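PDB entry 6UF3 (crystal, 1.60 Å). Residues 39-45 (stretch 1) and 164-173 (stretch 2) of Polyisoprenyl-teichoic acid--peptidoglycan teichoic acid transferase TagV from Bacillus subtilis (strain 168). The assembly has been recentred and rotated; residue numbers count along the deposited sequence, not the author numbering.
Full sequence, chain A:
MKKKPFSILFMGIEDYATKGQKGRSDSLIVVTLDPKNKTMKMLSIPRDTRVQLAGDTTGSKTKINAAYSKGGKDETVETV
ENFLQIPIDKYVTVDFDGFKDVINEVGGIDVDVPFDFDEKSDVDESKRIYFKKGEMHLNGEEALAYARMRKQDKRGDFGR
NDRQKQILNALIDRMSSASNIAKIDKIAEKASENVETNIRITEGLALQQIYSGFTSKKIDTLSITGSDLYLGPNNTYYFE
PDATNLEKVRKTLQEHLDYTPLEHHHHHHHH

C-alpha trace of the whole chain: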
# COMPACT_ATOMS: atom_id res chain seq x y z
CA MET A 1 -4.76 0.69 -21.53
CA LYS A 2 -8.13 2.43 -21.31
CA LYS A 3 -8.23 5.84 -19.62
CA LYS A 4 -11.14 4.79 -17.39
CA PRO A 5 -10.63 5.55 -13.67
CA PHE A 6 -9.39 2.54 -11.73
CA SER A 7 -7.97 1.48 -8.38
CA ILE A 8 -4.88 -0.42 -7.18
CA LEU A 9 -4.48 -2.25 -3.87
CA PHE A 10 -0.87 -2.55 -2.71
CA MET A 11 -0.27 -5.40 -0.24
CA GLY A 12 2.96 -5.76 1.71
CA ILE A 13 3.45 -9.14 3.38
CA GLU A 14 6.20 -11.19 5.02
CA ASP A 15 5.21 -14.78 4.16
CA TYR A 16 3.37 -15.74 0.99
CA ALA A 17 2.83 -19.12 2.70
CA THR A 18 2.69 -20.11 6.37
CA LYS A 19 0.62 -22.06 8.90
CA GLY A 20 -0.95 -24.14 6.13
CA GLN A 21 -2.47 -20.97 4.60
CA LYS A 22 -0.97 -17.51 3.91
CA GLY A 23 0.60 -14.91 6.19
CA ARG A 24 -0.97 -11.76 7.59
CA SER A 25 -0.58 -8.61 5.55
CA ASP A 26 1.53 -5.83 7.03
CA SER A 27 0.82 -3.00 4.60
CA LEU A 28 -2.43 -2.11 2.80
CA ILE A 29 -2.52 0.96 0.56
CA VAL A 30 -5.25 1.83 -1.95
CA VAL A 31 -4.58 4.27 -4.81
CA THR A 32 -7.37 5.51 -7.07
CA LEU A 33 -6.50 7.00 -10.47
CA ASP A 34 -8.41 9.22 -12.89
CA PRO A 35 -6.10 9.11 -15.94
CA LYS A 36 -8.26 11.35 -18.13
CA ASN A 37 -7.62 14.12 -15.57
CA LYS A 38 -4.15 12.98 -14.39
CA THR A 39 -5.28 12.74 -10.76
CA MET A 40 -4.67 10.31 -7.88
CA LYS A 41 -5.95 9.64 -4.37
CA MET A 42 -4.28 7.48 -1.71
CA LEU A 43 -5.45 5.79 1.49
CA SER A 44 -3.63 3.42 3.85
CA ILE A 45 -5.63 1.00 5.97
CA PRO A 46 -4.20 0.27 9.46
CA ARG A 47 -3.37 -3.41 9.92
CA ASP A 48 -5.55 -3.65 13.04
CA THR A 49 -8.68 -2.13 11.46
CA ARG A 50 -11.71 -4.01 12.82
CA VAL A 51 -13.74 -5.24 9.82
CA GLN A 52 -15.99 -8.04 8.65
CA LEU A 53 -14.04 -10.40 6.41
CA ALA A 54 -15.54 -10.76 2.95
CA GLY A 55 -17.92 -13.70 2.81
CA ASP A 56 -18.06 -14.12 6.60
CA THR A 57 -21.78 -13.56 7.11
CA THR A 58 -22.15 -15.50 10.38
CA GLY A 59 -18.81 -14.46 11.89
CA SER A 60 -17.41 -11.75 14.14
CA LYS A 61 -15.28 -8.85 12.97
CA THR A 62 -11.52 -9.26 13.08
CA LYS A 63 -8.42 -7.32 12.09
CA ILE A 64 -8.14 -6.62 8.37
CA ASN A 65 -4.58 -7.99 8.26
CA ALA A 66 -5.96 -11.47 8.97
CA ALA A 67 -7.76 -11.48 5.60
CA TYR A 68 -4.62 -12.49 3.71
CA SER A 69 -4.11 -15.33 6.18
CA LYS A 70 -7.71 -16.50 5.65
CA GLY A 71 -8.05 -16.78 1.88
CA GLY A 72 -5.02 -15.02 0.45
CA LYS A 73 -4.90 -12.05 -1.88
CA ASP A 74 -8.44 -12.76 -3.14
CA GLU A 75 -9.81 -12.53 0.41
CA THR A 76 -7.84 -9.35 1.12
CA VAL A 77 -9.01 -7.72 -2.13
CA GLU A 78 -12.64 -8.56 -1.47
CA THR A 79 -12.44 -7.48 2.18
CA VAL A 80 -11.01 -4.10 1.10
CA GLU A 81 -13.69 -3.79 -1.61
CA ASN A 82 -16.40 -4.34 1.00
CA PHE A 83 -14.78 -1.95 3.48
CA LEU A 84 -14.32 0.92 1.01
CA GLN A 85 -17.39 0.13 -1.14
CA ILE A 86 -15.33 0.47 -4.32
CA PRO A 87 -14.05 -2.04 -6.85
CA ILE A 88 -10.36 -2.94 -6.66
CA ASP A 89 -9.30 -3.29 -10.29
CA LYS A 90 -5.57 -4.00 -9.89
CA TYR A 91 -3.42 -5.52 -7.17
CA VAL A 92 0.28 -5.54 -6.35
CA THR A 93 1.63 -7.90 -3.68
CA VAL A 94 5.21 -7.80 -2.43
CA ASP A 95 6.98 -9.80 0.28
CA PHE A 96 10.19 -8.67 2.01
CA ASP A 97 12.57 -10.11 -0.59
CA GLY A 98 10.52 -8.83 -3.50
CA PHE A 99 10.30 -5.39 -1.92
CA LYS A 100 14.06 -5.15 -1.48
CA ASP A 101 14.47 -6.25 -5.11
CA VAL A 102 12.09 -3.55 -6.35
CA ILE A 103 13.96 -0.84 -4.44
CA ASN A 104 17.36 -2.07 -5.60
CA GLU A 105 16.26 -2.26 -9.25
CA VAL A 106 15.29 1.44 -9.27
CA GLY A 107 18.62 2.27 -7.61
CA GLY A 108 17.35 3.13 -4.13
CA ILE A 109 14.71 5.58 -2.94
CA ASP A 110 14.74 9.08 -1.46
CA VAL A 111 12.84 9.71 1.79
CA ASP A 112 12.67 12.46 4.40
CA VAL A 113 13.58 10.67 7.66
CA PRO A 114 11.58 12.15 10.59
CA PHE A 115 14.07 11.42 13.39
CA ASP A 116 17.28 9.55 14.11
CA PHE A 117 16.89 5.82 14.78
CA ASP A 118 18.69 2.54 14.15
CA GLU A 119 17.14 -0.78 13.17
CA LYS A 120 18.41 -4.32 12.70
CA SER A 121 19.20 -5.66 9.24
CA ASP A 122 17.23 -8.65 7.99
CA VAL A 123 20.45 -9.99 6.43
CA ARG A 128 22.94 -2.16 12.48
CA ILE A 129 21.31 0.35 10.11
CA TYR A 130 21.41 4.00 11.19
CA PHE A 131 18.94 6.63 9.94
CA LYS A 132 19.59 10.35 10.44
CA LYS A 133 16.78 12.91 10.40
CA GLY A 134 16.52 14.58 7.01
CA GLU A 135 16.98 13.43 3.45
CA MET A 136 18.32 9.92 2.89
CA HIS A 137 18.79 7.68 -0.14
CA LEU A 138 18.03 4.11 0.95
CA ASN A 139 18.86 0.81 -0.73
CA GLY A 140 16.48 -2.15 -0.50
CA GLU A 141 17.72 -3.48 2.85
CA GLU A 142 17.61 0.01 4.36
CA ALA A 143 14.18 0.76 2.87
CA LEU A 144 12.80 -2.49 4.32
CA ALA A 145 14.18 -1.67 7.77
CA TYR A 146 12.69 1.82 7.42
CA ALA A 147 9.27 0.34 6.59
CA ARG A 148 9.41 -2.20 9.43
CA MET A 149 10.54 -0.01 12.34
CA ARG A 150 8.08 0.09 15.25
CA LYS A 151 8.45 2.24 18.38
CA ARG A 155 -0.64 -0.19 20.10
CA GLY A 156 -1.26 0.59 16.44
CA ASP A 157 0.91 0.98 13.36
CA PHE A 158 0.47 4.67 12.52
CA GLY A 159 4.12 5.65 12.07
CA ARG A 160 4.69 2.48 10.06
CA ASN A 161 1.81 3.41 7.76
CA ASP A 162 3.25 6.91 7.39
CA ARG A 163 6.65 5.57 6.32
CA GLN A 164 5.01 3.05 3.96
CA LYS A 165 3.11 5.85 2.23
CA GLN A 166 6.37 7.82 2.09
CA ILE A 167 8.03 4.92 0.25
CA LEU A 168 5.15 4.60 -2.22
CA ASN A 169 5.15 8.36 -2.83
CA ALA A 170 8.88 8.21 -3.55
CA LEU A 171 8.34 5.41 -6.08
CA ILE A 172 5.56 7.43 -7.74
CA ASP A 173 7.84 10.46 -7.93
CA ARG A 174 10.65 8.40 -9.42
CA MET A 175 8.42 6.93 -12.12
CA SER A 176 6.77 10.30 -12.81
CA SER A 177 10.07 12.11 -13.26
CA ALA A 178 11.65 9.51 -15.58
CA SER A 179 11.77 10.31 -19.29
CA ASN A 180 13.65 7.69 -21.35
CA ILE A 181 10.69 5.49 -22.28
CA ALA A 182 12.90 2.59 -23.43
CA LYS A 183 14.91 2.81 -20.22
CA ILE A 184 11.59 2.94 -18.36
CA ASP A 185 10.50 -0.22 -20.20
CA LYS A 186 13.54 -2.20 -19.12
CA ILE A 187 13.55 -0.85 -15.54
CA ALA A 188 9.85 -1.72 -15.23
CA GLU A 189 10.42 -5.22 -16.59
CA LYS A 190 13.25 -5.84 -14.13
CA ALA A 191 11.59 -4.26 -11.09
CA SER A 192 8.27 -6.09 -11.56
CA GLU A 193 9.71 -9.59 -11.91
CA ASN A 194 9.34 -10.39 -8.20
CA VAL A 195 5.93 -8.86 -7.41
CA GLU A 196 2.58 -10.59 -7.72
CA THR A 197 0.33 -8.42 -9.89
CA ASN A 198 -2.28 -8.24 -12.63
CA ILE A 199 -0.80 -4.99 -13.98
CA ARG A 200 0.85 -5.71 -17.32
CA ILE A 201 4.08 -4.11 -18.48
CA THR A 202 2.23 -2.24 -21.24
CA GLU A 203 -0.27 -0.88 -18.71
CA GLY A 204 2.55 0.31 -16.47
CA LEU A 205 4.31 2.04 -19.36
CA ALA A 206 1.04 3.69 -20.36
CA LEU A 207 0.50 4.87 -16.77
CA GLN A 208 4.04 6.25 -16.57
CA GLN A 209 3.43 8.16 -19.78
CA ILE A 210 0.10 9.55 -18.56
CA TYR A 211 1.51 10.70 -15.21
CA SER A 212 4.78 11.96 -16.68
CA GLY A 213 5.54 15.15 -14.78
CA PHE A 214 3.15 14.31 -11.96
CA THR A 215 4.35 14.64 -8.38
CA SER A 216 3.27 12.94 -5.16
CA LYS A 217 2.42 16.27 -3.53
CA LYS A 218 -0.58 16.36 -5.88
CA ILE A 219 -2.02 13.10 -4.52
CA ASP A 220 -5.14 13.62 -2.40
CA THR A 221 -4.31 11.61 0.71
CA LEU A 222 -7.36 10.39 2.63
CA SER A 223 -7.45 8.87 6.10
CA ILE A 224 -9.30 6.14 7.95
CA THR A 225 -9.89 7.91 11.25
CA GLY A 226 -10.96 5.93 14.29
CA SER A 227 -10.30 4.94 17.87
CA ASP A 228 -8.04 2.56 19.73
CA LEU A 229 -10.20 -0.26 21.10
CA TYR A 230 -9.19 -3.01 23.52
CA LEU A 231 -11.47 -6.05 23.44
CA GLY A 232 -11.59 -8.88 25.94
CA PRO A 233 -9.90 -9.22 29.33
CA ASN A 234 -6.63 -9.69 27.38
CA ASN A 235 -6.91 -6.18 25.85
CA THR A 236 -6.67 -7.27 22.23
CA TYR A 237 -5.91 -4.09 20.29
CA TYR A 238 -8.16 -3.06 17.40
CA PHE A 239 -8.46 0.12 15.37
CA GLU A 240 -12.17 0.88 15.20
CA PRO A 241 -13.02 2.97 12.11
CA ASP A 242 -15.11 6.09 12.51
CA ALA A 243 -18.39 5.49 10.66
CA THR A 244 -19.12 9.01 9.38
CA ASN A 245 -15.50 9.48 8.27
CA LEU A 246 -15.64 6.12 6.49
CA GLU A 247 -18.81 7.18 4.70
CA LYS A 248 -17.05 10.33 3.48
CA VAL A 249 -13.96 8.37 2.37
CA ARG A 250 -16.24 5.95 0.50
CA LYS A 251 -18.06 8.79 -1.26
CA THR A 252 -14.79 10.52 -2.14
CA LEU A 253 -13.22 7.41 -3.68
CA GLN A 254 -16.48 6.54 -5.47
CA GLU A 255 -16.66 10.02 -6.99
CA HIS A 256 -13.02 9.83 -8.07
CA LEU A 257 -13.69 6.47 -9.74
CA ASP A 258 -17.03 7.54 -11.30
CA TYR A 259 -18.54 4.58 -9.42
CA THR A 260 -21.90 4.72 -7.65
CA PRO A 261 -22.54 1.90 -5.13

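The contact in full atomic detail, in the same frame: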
# COMPACT_ATOMS: atom_id res chain seq x y z
N THR A 39 -5.18 12.58 -12.21
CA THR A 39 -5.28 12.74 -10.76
C THR A 39 -5.17 11.40 -10.05
O THR A 39 -5.38 10.34 -10.65
CB THR A 39 -6.59 13.44 -10.34
OG1 THR A 39 -7.71 12.68 -10.81
CG2 THR A 39 -6.65 14.86 -10.93
N MET A 40 -4.82 11.47 -8.76
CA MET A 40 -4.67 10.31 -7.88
C MET A 40 -5.16 10.62 -6.47
O MET A 40 -5.02 11.74 -5.98
CB MET A 40 -3.21 9.86 -7.74
CG MET A 40 -2.56 9.24 -8.95
SD MET A 40 -1.02 8.43 -8.42
CE MET A 40 -0.11 8.51 -9.97
N LYS A 41 -5.67 9.58 -5.80
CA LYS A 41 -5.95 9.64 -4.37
C LYS A 41 -5.31 8.42 -3.72
O LYS A 41 -5.08 7.41 -4.39
CB LYS A 41 -7.45 9.68 -4.08
CG LYS A 41 -8.13 10.84 -4.79
CD LYS A 41 -9.52 11.15 -4.21
CE LYS A 41 -10.20 12.22 -5.03
NZ LYS A 41 -9.53 13.55 -4.94
N MET A 42 -5.00 8.54 -2.43
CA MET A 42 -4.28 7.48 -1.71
C MET A 42 -4.82 7.34 -0.30
O MET A 42 -5.12 8.34 0.36
CB MET A 42 -2.76 7.75 -1.67
CG MET A 42 -1.97 6.62 -0.96
SD MET A 42 -0.19 6.89 -0.84
CE MET A 42 0.26 6.99 -2.57
N LEU A 43 -4.93 6.09 0.17
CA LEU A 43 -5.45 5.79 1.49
C LEU A 43 -4.74 4.55 2.03
O LEU A 43 -4.77 3.51 1.39
CB LEU A 43 -6.95 5.55 1.39
CG LEU A 43 -7.77 4.98 2.55
CD1 LEU A 43 -8.02 6.06 3.59
CD2 LEU A 43 -9.06 4.42 2.00
N SER A 44 -4.09 4.65 3.20
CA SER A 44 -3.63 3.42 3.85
C SER A 44 -4.68 2.93 4.82
O SER A 44 -5.47 3.70 5.35
CB SER A 44 -2.29 3.62 4.57
OG SER A 44 -2.36 4.60 5.59
N ILE A 45 -4.71 1.62 5.03
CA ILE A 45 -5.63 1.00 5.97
C ILE A 45 -4.82 0.38 7.10
O ILE A 45 -4.04 -0.55 6.85
CB ILE A 45 -6.52 -0.06 5.30
CG1 ILE A 45 -7.23 0.51 4.07
CG2 ILE A 45 -7.50 -0.60 6.33
CD1 ILE A 45 -7.86 -0.57 3.16
N GLN A 164 5.39 3.81 5.15
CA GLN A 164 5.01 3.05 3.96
C GLN A 164 4.47 3.98 2.87
O GLN A 164 4.83 3.84 1.69
CB GLN A 164 3.97 1.99 4.33
CG GLN A 164 4.54 0.85 5.17
CD GLN A 164 3.48 0.12 5.97
OE1 GLN A 164 2.28 0.25 5.72
NE2 GLN A 164 3.92 -0.65 6.96
N LYS A 165 3.61 4.92 3.24
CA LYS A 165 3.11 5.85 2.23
C LYS A 165 4.23 6.71 1.69
O LYS A 165 4.25 7.05 0.50
CB LYS A 165 1.98 6.70 2.80
CG LYS A 165 0.63 5.96 2.80
CD LYS A 165 -0.51 6.87 3.24
CE LYS A 165 -0.44 7.15 4.74
NZ LYS A 165 -1.51 8.09 5.19
N GLN A 166 5.19 7.08 2.55
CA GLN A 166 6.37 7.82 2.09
C GLN A 166 7.13 7.05 1.01
O GLN A 166 7.58 7.63 0.01
CB GLN A 166 7.28 8.11 3.27
CG GLN A 166 7.71 9.54 3.42
CD GLN A 166 8.60 9.73 4.63
OE1 GLN A 166 8.72 8.84 5.48
NE2 GLN A 166 9.24 10.89 4.72
N ILE A 167 7.33 5.75 1.23
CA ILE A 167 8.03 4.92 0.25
C ILE A 167 7.25 4.89 -1.07
O ILE A 167 7.83 5.04 -2.15
CB ILE A 167 8.24 3.50 0.81
CG1 ILE A 167 9.30 3.53 1.91
CG2 ILE A 167 8.62 2.50 -0.29
CD1 ILE A 167 9.18 2.38 2.89
N LEU A 168 5.93 4.66 -0.99
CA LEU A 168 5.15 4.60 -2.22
C LEU A 168 5.15 5.94 -2.95
O LEU A 168 5.22 5.98 -4.19
CB LEU A 168 3.72 4.15 -1.92
CG LEU A 168 2.77 3.96 -3.11
CD1 LEU A 168 3.33 2.97 -4.12
CD2 LEU A 168 1.41 3.47 -2.56
N ASN A 169 5.06 7.04 -2.21
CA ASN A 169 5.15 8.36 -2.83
C ASN A 169 6.48 8.54 -3.54
O ASN A 169 6.54 9.11 -4.63
CB ASN A 169 4.97 9.47 -1.78
CG ASN A 169 3.52 9.64 -1.35
OD1 ASN A 169 2.59 9.22 -2.03
ND2 ASN A 169 3.32 10.28 -0.21
N ALA A 170 7.57 8.06 -2.92
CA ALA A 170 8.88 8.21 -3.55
C ALA A 170 8.97 7.40 -4.84
O ALA A 170 9.56 7.86 -5.83
CB ALA A 170 9.97 7.79 -2.56
N LEU A 171 8.39 6.20 -4.84
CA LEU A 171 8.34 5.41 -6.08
C LEU A 171 7.53 6.12 -7.16
O LEU A 171 7.91 6.13 -8.33
CB LEU A 171 7.77 4.02 -5.78
CG LEU A 171 8.72 3.10 -5.00
CD1 LEU A 171 8.00 1.88 -4.43
CD2 LEU A 171 9.91 2.68 -5.86
N ILE A 172 6.37 6.68 -6.78
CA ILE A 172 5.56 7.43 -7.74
C ILE A 172 6.35 8.59 -8.31
O ILE A 172 6.29 8.87 -9.52
CB ILE A 172 4.25 7.90 -7.07
CG1 ILE A 172 3.35 6.70 -6.77
CG2 ILE A 172 3.53 8.92 -7.96
CD1 ILE A 172 2.17 7.01 -5.87
N ASP A 173 7.07 9.32 -7.46
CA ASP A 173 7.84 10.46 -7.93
C ASP A 173 8.95 10.02 -8.87
O ASP A 173 9.21 10.67 -9.89
CB ASP A 173 8.42 11.24 -6.74
CG ASP A 173 7.36 12.03 -6.01
OD1 ASP A 173 6.36 12.36 -6.67
OD2 ASP A 173 7.52 12.32 -4.81
O HOH W 1 -4.11 7.17 4.72

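An extended strand running through Met40 and Met42 lies against one side of a helix that includes residues 164-173, the two running roughly antiparallel at 152° with their axes 10.1 Å apart at closest approach. Successive strand side chains alternate, so Met40, Met42 and Ser44 point their CA-to-CB bonds toward the helix while Leu43, between two of them, points away. The helix answers with a spacing of three to four residues: Lys165, Leu168 and Ile172 direct their CA-to-CB bonds toward the strand. Backbone hydrogen bonds such as Asn169 N to Lys165 O (2.8 Å) and Ile172 N to Leu168 O (2.9 Å) hold these side chains in register along the helix.

The principal bump is Met42. Its first two side-chain torsions are both t, which carries the sulfur straight out from the strand, and the third is m, which turns the terminal methyl along the helix surface. That methyl enters a hollow formed by Leu168, Asn169 and Ile172: Met42 CE lies 3.7 Å from Leu168 CD2, 3.8 Å from Ile172 CD1 and 3.3 Å from Asn169 OD1. The first two are ordinary apolar packing distances; the third is a close contact between a methyl and a carbonyl oxygen. Asn169 sets out sideways, yet its end comes nearer the strand and so contributes to the hollow. Nearer the Lys165 end, Met42 SD rests 3.8 Å from Lys165 CG. A long, unbranched methionine suits this place because it can span the gap between the backbones and still bend at its tip.

Packing loosens toward Met40. The CA atoms of Met40 and Ile172 are 10.6 Å apart, and Met40, with chi2 and chi3 both t, spans much of that distance, Met40 CE lying 4.2 Å from Ile172 CG2. Ile172 touches both methionines: its CD1 meets Met42 CE at 3.8 Å and also comes within 4.3 Å of Met40 SD.

At the other end the backbones draw closer, with the CA atoms of Ser44 and Lys165 7.3 Å apart. A small serine fits here, leaving room for the lysine chain to pass: Ser44 OG is 3.3 Å from Lys165 CE. Lysine suits the position through its dual character, its methylenes packing beside Met42 and Ser44 while its amino group reaches a water. That water accepts hydrogen bonds from Lys165 NZ (2.8 Å to water 1 O) and from Ser44 N (2.9 Å to the same O), linking helix to strand. No direct hydrogen bond joins the two stretches; what passes between them is mostly apolar packing and this one water bridge.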